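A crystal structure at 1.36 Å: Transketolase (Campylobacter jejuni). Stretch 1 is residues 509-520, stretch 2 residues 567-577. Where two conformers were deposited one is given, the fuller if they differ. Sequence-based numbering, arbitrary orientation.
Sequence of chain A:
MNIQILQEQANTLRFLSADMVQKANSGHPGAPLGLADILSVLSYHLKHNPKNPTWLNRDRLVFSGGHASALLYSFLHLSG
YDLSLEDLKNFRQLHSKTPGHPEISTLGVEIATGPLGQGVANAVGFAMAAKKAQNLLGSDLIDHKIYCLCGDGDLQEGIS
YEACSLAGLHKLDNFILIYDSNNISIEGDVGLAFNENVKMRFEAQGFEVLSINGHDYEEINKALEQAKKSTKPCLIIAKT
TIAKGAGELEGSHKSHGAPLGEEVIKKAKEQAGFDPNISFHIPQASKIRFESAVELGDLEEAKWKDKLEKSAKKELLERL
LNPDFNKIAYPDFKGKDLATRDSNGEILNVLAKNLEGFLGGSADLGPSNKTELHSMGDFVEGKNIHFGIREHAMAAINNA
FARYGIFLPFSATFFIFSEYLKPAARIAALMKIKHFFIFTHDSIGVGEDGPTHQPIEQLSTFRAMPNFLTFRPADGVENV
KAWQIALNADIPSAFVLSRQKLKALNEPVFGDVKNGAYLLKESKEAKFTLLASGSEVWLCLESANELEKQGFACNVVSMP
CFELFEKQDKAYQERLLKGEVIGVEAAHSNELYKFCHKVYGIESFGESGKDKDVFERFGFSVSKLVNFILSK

Stretch 1 (509-520) VFGDVKNGAYLL
Stretch 2 (567-577) KQDKAYQERLL

Stretch 2, a loop leading into helix 570-576, packs against the irregular stretch 1, burying 542 Å² in total; the register is set by N515 CA to Q568 CA at 6.5 Å, G511 CA to Y572 CA at 8.4 Å and L519 CA to L576 CA at 6.3 Å. Q568 (phi/psi -77/158, chi1 and chi2 m) points toward N515 (chi1 m), in the 3-10 segment 513-515, and their side chains meet. D569 (chi1 p) caps the helix, its OD1 accepting from Y572 N at 3.0 Å.

Y572, chi1 t, sends its ring into the loop of stretch 1. Its buried hydroxyl is satisfied by donating from OH to A517 O (2.7 Å), while N515 ND2 lies over one ring face. G511 (phi/psi 75/-179) brings its CA to 3.3 Å from Y572 OH; a CB there would clash with that oxygen. F510 (phi/psi -156/133, chi1 t, chi2 75°) lies slid apart from the Y572 ring, centroids 5.3 Å apart and planes at 30°.

One turn on, R575 extends (chi1 to chi3 t) and lays its guanidinium flat on F510, with CZ 3.8 Å from the ring centroid, a cation-pi stack. L576 (chi1 m, chi2 p) fills the apolar interior: its CD1 reaches F510 CD2 at 3.8 Å, CD2 meets A517 CB at 3.9 Å, and CG lies 3.9 Å from CG of L519 (m, t), in a short strand.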

ATOM      1  N   VAL A 509     -31.252 -13.943  18.862  1.00 11.36           N
ATOM      2  CA  VAL A 509     -32.254 -13.671  19.895  0.50 11.55           C
ATOM      3  C   VAL A 509     -32.967 -12.331  19.668  1.00 11.63           C
ATOM      4  O   VAL A 509     -34.161 -12.185  19.887  1.00 12.78           O
ATOM      5  CB  VAL A 509     -31.572 -13.641  21.292  0.50 12.10           C
ATOM      6  CG1 VAL A 509     -32.532 -13.183  22.370  0.50 12.94           C
ATOM      7  CG2 VAL A 509     -30.972 -15.012  21.616  0.50 12.16           C
ATOM      8  N   PHE A 510     -32.213 -11.321  19.272  1.00 10.19           N
ATOM      9  CA  PHE A 510     -32.761  -9.989  19.053  1.00 10.11           C
ATOM     10  C   PHE A 510     -31.817  -9.283  18.082  1.00  9.71           C
ATOM     11  O   PHE A 510     -30.609  -9.327  18.251  1.00  9.89           O
ATOM     12  CB  PHE A 510     -32.910  -9.191  20.364  1.00 11.07           C
ATOM     13  CG  PHE A 510     -33.311  -7.773  20.127  1.00 11.52           C
ATOM     14  CD1 PHE A 510     -34.606  -7.463  19.770  1.00 14.98           C
ATOM     15  CD2 PHE A 510     -32.384  -6.766  20.174  1.00 14.15           C
ATOM     16  CE1 PHE A 510     -34.970  -6.143  19.498  1.00 17.60           C
ATOM     17  CE2 PHE A 510     -32.748  -5.458  19.932  1.00 16.28           C
ATOM     18  CZ  PHE A 510     -34.017  -5.158  19.587  1.00 16.43           C
ATOM     19  N   GLY A 511     -32.381  -8.649  17.058  1.00  9.58           N
ATOM     20  CA  GLY A 511     -31.616  -8.041  15.994  1.00  9.24           C
ATOM     21  C   GLY A 511     -31.032  -9.034  15.015  1.00  9.32           C
ATOM     22  O   GLY A 511     -31.257 -10.257  15.137  1.00  9.78           O
ATOM     23  N   ASP A 512     -30.300  -8.562  14.009  1.00  8.92           N
ATOM     24  CA  ASP A 512     -29.684  -9.477  13.067  1.00  9.37           C
ATOM     25  C   ASP A 512     -28.451  -8.795  12.459  1.00  8.33           C
ATOM     26  O   ASP A 512     -28.093  -7.670  12.813  1.00  8.59           O
ATOM     27  CB  ASP A 512     -30.703  -9.951  11.989  1.00  9.69           C
ATOM     28  CG  ASP A 512     -30.443 -11.381  11.509  1.00 10.12           C
ATOM     29  OD1 ASP A 512     -29.315 -11.863  11.532  1.00 12.71           O
ATOM     30  OD2 ASP A 512     -31.463 -12.025  11.130  1.00 16.39           O
ATOM     31  N   VAL A 513     -27.853  -9.442  11.478  1.00  9.15           N
ATOM     32  CA  VAL A 513     -26.657  -8.945  10.821  1.00  9.43           C
ATOM     33  C   VAL A 513     -26.892  -7.570  10.215  1.00  9.03           C
ATOM     34  O   VAL A 513     -25.983  -6.728  10.256  1.00  8.97           O
ATOM     35  CB  VAL A 513     -26.179  -9.968   9.763  1.00  9.67           C
ATOM     36  CG1 VAL A 513     -24.993  -9.437   8.947  1.00  9.76           C
ATOM     37  CG2 VAL A 513     -25.775 -11.315  10.432  1.00  9.96           C
ATOM     38  N   LYS A 514     -28.104  -7.294   9.719  1.00  8.31           N
ATOM     39  CA  LYS A 514     -28.469  -5.981   9.167  1.00  9.22           C
ATOM     40  C   LYS A 514     -28.243  -4.822  10.124  1.00  8.13           C
ATOM     41  O   LYS A 514     -28.085  -3.670   9.677  1.00  9.50           O
ATOM     42  CB  LYS A 514     -29.942  -5.989   8.687  1.00  9.28           C
ATOM     43  CG  LYS A 514     -30.957  -6.103   9.800  1.00 11.23           C
ATOM     44  CD  LYS A 514     -32.404  -6.130   9.333  1.00 14.62           C
ATOM     45  CE  LYS A 514     -33.309  -6.634  10.424  1.00 17.94           C
ATOM     46  NZ  LYS A 514     -33.117  -6.039  11.772  1.00 22.29           N
ATOM     47  N   ASN A 515     -28.278  -5.088  11.431  1.00  7.70           N
ATOM     48  CA  ASN A 515     -28.023  -4.082  12.475  1.00  8.19           C
ATOM     49  C   ASN A 515     -26.564  -3.921  12.826  1.00  8.64           C
ATOM     50  O   ASN A 515     -26.250  -3.127  13.698  1.00  8.60           O
ATOM     51  CB  ASN A 515     -28.807  -4.456  13.739  1.00  8.30           C
ATOM     52  CG  ASN A 515     -30.285  -4.601  13.484  1.00  8.93           C
ATOM     53  OD1 ASN A 515     -30.830  -5.726  13.403  1.00 10.13           O
ATOM     54  ND2 ASN A 515     -30.949  -3.478  13.315  1.00 10.74           N
ATOM     55  N   GLY A 516     -25.678  -4.695  12.193  1.00  9.19           N
ATOM     56  CA  GLY A 516     -24.238  -4.654  12.465  1.00  9.27           C
ATOM     57  C   GLY A 516     -23.798  -5.476  13.658  1.00  9.85           C
ATOM     58  O   GLY A 516     -22.795  -6.172  13.596  1.00 10.67           O
ATOM     59  N   ALA A 517     -24.526  -5.338  14.742  1.00  8.95           N
ATOM     60  CA  ALA A 517     -24.351  -6.191  15.920  1.00  9.60           C
ATOM     61  C   ALA A 517     -25.718  -6.649  16.353  1.00  8.91           C
ATOM     62  O   ALA A 517     -26.704  -5.917  16.151  1.00  9.57           O
ATOM     63  CB  ALA A 517     -23.657  -5.432  17.065  1.00  9.90           C
ATOM     64  N   TYR A 518     -25.814  -7.841  16.950  1.00  8.98           N
ATOM     65  CA  TYR A 518     -27.101  -8.364  17.422  1.00  8.64           C
ATOM     66  C   TYR A 518     -26.853  -9.302  18.594  1.00  9.13           C
ATOM     67  O   TYR A 518     -25.709  -9.731  18.832  1.00  9.38           O
ATOM     68  CB  TYR A 518     -27.854  -9.063  16.272  1.00  9.45           C
ATOM     69  CG  TYR A 518     -27.189 -10.297  15.741  1.00  9.33           C
ATOM     70  CD1 TYR A 518     -27.576 -11.542  16.182  1.00 10.43           C
ATOM     71  CD2 TYR A 518     -26.194 -10.237  14.773  1.00  9.08           C
ATOM     72  CE1 TYR A 518     -26.960 -12.699  15.719  1.00 11.99           C
ATOM     73  CE2 TYR A 518     -25.596 -11.375  14.316  1.00  9.21           C
ATOM     74  CZ  TYR A 518     -25.995 -12.612  14.758  1.00 10.84           C
ATOM     75  OH  TYR A 518     -25.433 -13.781  14.309  1.00 13.27           O
ATOM     76  N   LEU A 519     -27.921  -9.629  19.309  1.00  8.54           N
ATOM     77  CA  LEU A 519     -27.795 -10.518  20.472  1.00  9.11           C
ATOM     78  C   LEU A 519     -27.895 -11.996  20.089  1.00  9.72           C
ATOM     79  O   LEU A 519     -28.848 -12.396  19.431  1.00  9.44           O
ATOM     80  CB  LEU A 519     -28.875 -10.195  21.520  1.00 10.58           C
ATOM     81  CG  LEU A 519     -28.641  -8.965  22.388  1.00 11.39           C
ATOM     82  CD1 LEU A 519     -29.909  -8.586  23.107  1.00 10.64           C
ATOM     83  CD2 LEU A 519     -27.506  -9.234  23.391  1.00 11.07           C
ATOM     84  N   LEU A 520     -26.918 -12.793  20.523  1.00 10.56           N
ATOM     85  CA  LEU A 520     -26.952 -14.267  20.467  1.00 11.00           C
ATOM     86  C   LEU A 520     -27.440 -14.849  21.785  1.00 11.82           C
ATOM     87  O   LEU A 520     -27.921 -15.982  21.827  1.00 12.95           O
ATOM     88  CB  LEU A 520     -25.547 -14.861  20.202  1.00 11.71           C
ATOM     89  CG  LEU A 520     -25.055 -14.636  18.815  1.00 12.78           C
ATOM     90  CD1 LEU A 520     -23.603 -15.042  18.730  1.00 13.69           C
ATOM     91  CD2 LEU A 520     -25.887 -15.437  17.817  1.00 15.16           C
ATOM     92  N   LYS A 567     -24.606   2.916  13.022  1.00  9.39           N
ATOM     93  CA  LYS A 567     -25.798   3.582  12.476  1.00 10.19           C
ATOM     94  C   LYS A 567     -27.068   3.281  13.266  1.00  9.24           C
ATOM     95  O   LYS A 567     -28.113   3.872  12.976  1.00 11.02           O
ATOM     96  CB  LYS A 567     -26.059   3.162  11.036  1.00 10.86           C
ATOM     97  CG  LYS A 567     -24.941   3.450  10.094  1.00 13.82           C
ATOM     98  CD  LYS A 567     -25.256   3.086   8.632  1.00 17.55           C
ATOM     99  CE  LYS A 567     -26.323   4.006   8.003  1.00 19.74           C
ATOM    100  NZ  LYS A 567     -26.053   5.500   8.109  1.00 26.68           N
ATOM    101  N   GLN A 568     -27.024   2.383  14.244  1.00  9.11           N
ATOM    102  CA  GLN A 568     -28.250   1.969  14.932  1.00  9.98           C
ATOM    103  C   GLN A 568     -28.694   3.011  15.930  1.00 10.99           C
ATOM    104  O   GLN A 568     -27.877   3.820  16.387  1.00 11.92           O
ATOM    105  CB  GLN A 568     -28.032   0.623  15.627  1.00  8.81           C
ATOM    106  CG  GLN A 568     -27.597  -0.502  14.693  1.00 10.44           C
ATOM    107  CD  GLN A 568     -28.444  -0.598  13.471  1.00  8.28           C
ATOM    108  OE1 GLN A 568     -27.942  -0.436  12.328  1.00 11.80           O
ATOM    109  NE2 GLN A 568     -29.723  -0.842  13.671  1.00  8.24           N
ATOM    110  N   ASP A 569     -29.972   3.008  16.281  1.00 11.93           N
ATOM    111  CA  ASP A 569     -30.410   4.022  17.229  1.00 13.24           C
ATOM    112  C   ASP A 569     -30.051   3.651  18.654  1.00 12.62           C
ATOM    113  O   ASP A 569     -29.629   2.531  18.942  1.00 12.18           O
ATOM    114  CB  ASP A 569     -31.870   4.414  17.064  1.00 13.87           C
ATOM    115  CG  ASP A 569     -32.832   3.304  17.316  1.00 15.81           C
ATOM    116  OD1 ASP A 569     -32.534   2.381  18.105  1.00 18.43           O
ATOM    117  OD2 ASP A 569     -33.963   3.408  16.756  1.00 21.55           O
ATOM    118  N   LYS A 570     -30.145   4.634  19.541  1.00 13.24           N
ATOM    119  CA  LYS A 570     -29.702   4.455  20.917  1.00 13.39           C
ATOM    120  C   LYS A 570     -30.473   3.357  21.635  1.00 12.84           C
ATOM    121  O   LYS A 570     -29.895   2.564  22.381  1.00 13.83           O
ATOM    122  CB  LYS A 570     -29.824   5.771  21.694  1.00 14.26           C
ATOM    123  N   ALA A 571     -31.766   3.287  21.402  1.00 12.46           N
ATOM    124  CA  ALA A 571     -32.581   2.230  21.991  1.00 12.53           C
ATOM    125  C   ALA A 571     -32.054   0.824  21.637  1.00 11.24           C
ATOM    126  O   ALA A 571     -32.011  -0.068  22.480  1.00 12.49           O
ATOM    127  CB  ALA A 571     -34.045   2.390  21.598  1.00 13.11           C
ATOM    128  N   TYR A 572     -31.677   0.625  20.379  1.00 10.06           N
ATOM    129  CA  TYR A 572     -31.161  -0.662  19.939  1.00  9.52           C
ATOM    130  C   TYR A 572     -29.805  -0.963  20.622  1.00  9.53           C
ATOM    131  O   TYR A 572     -29.590  -2.033  21.200  1.00 10.00           O
ATOM    132  CB  TYR A 572     -31.019  -0.661  18.414  1.00  8.28           C
ATOM    133  CG  TYR A 572     -30.536  -1.994  17.913  1.00  8.76           C
ATOM    134  CD1 TYR A 572     -31.423  -3.031  17.683  1.00  8.95           C
ATOM    135  CD2 TYR A 572     -29.206  -2.230  17.686  1.00  8.96           C
ATOM    136  CE1 TYR A 572     -31.002  -4.252  17.294  1.00  9.89           C
ATOM    137  CE2 TYR A 572     -28.749  -3.480  17.278  1.00  8.48           C
ATOM    138  CZ  TYR A 572     -29.675  -4.484  17.088  1.00  8.69           C
ATOM    139  OH  TYR A 572     -29.303  -5.742  16.704  1.00  9.58           O
ATOM    140  N   GLN A 573     -28.904   0.009  20.589  1.00  9.36           N
ATOM    141  CA  GLN A 573     -27.576  -0.183  21.175  1.00 10.34           C
ATOM    142  C   GLN A 573     -27.692  -0.473  22.667  1.00 11.76           C
ATOM    143  O   GLN A 573     -26.980  -1.335  23.178  1.00 12.69           O
ATOM    144  CB  GLN A 573     -26.683   1.049  20.946  1.00 10.86           C
ATOM    145  CG  GLN A 573     -26.372   1.319  19.445  1.00 12.32           C
ATOM    146  CD  GLN A 573     -25.505   2.522  19.190  1.00 14.10           C
ATOM    147  OE1 GLN A 573     -25.398   3.388  20.026  1.00 17.37           O
ATOM    148  NE2 GLN A 573     -24.884   2.594  18.006  1.00 13.30           N
ATOM    149  N   GLU A 574     -28.590   0.234  23.340  1.00 11.43           N
ATOM    150  CA  GLU A 574     -28.757   0.084  24.783  1.00 11.74           C
ATOM    151  C   GLU A 574     -29.340  -1.262  25.170  1.00 11.85           C
ATOM    152  O   GLU A 574     -29.055  -1.770  26.272  1.00 12.07           O
ATOM    153  CB  GLU A 574     -29.631   1.213  25.351  1.00 13.17           C
ATOM    154  CG  GLU A 574     -28.908   2.521  25.353  1.00 16.03           C
ATOM    155  CD  GLU A 574     -29.715   3.674  25.906  1.00 21.53           C
ATOM    156  OE1 GLU A 574     -30.938   3.516  26.136  1.00 23.30           O
ATOM    157  OE2 GLU A 574     -29.104   4.751  26.092  1.00 23.19           O
ATOM    158  N   ARG A 575     -30.177  -1.841  24.320  1.00 10.75           N
ATOM    159  CA  ARG A 575     -30.651  -3.183  24.582  1.00 11.06           C
ATOM    160  C   ARG A 575     -29.505  -4.187  24.521  1.00 11.20           C
ATOM    161  O   ARG A 575     -29.427  -5.093  25.346  1.00 12.35           O
ATOM    162  CB  ARG A 575     -31.742  -3.595  23.621  1.00 11.85           C
ATOM    163  CG  ARG A 575     -32.218  -4.995  23.924  1.00 14.40           C
ATOM    164  CD  ARG A 575     -33.644  -5.248  23.566  1.00 17.07           C
ATOM    165  NE  ARG A 575     -33.920  -6.664  23.735  1.00 16.82           N
ATOM    166  CZ  ARG A 575     -35.016  -7.257  23.298  1.00 16.58           C
ATOM    167  NH1 ARG A 575     -35.958  -6.544  22.689  1.00 18.80           N
ATOM    168  NH2 ARG A 575     -35.152  -8.570  23.452  1.00 17.15           N
ATOM    169  N   LEU A 576     -28.624  -4.047  23.530  1.00  9.96           N
ATOM    170  CA  LEU A 576     -27.501  -4.971  23.407  1.00 11.07           C
ATOM    171  C   LEU A 576     -26.475  -4.846  24.525  1.00 10.14           C
ATOM    172  O   LEU A 576     -25.992  -5.865  25.060  1.00 12.09           O
ATOM    173  CB  LEU A 576     -26.768  -4.774  22.084  1.00 10.14           C
ATOM    174  CG  LEU A 576     -27.314  -5.578  20.898  1.00  9.81           C
ATOM    175  CD1 LEU A 576     -28.826  -5.407  20.667  1.00  9.99           C
ATOM    176  CD2 LEU A 576     -26.519  -5.229  19.648  1.00 10.08           C
ATOM    177  N   LEU A 577     -26.113  -3.606  24.847  1.00  9.96           N
ATOM    178  CA  LEU A 577     -24.921  -3.313  25.621  1.00 10.76           C
ATOM    179  C   LEU A 577     -25.258  -3.109  27.092  1.00 12.00           C
ATOM    180  O   LEU A 577     -25.379  -1.971  27.585  1.00 14.83           O
ATOM    181  CB  LEU A 577     -24.186  -2.100  25.022  1.00 11.24           C
ATOM    182  CG  LEU A 577     -23.787  -2.237  23.525  1.00 11.36           C
ATOM    183  CD1 LEU A 577     -23.210  -0.912  22.996  1.00 13.72           C
ATOM    184  CD2 LEU A 577     -22.826  -3.402  23.303  1.00 12.92           C
TER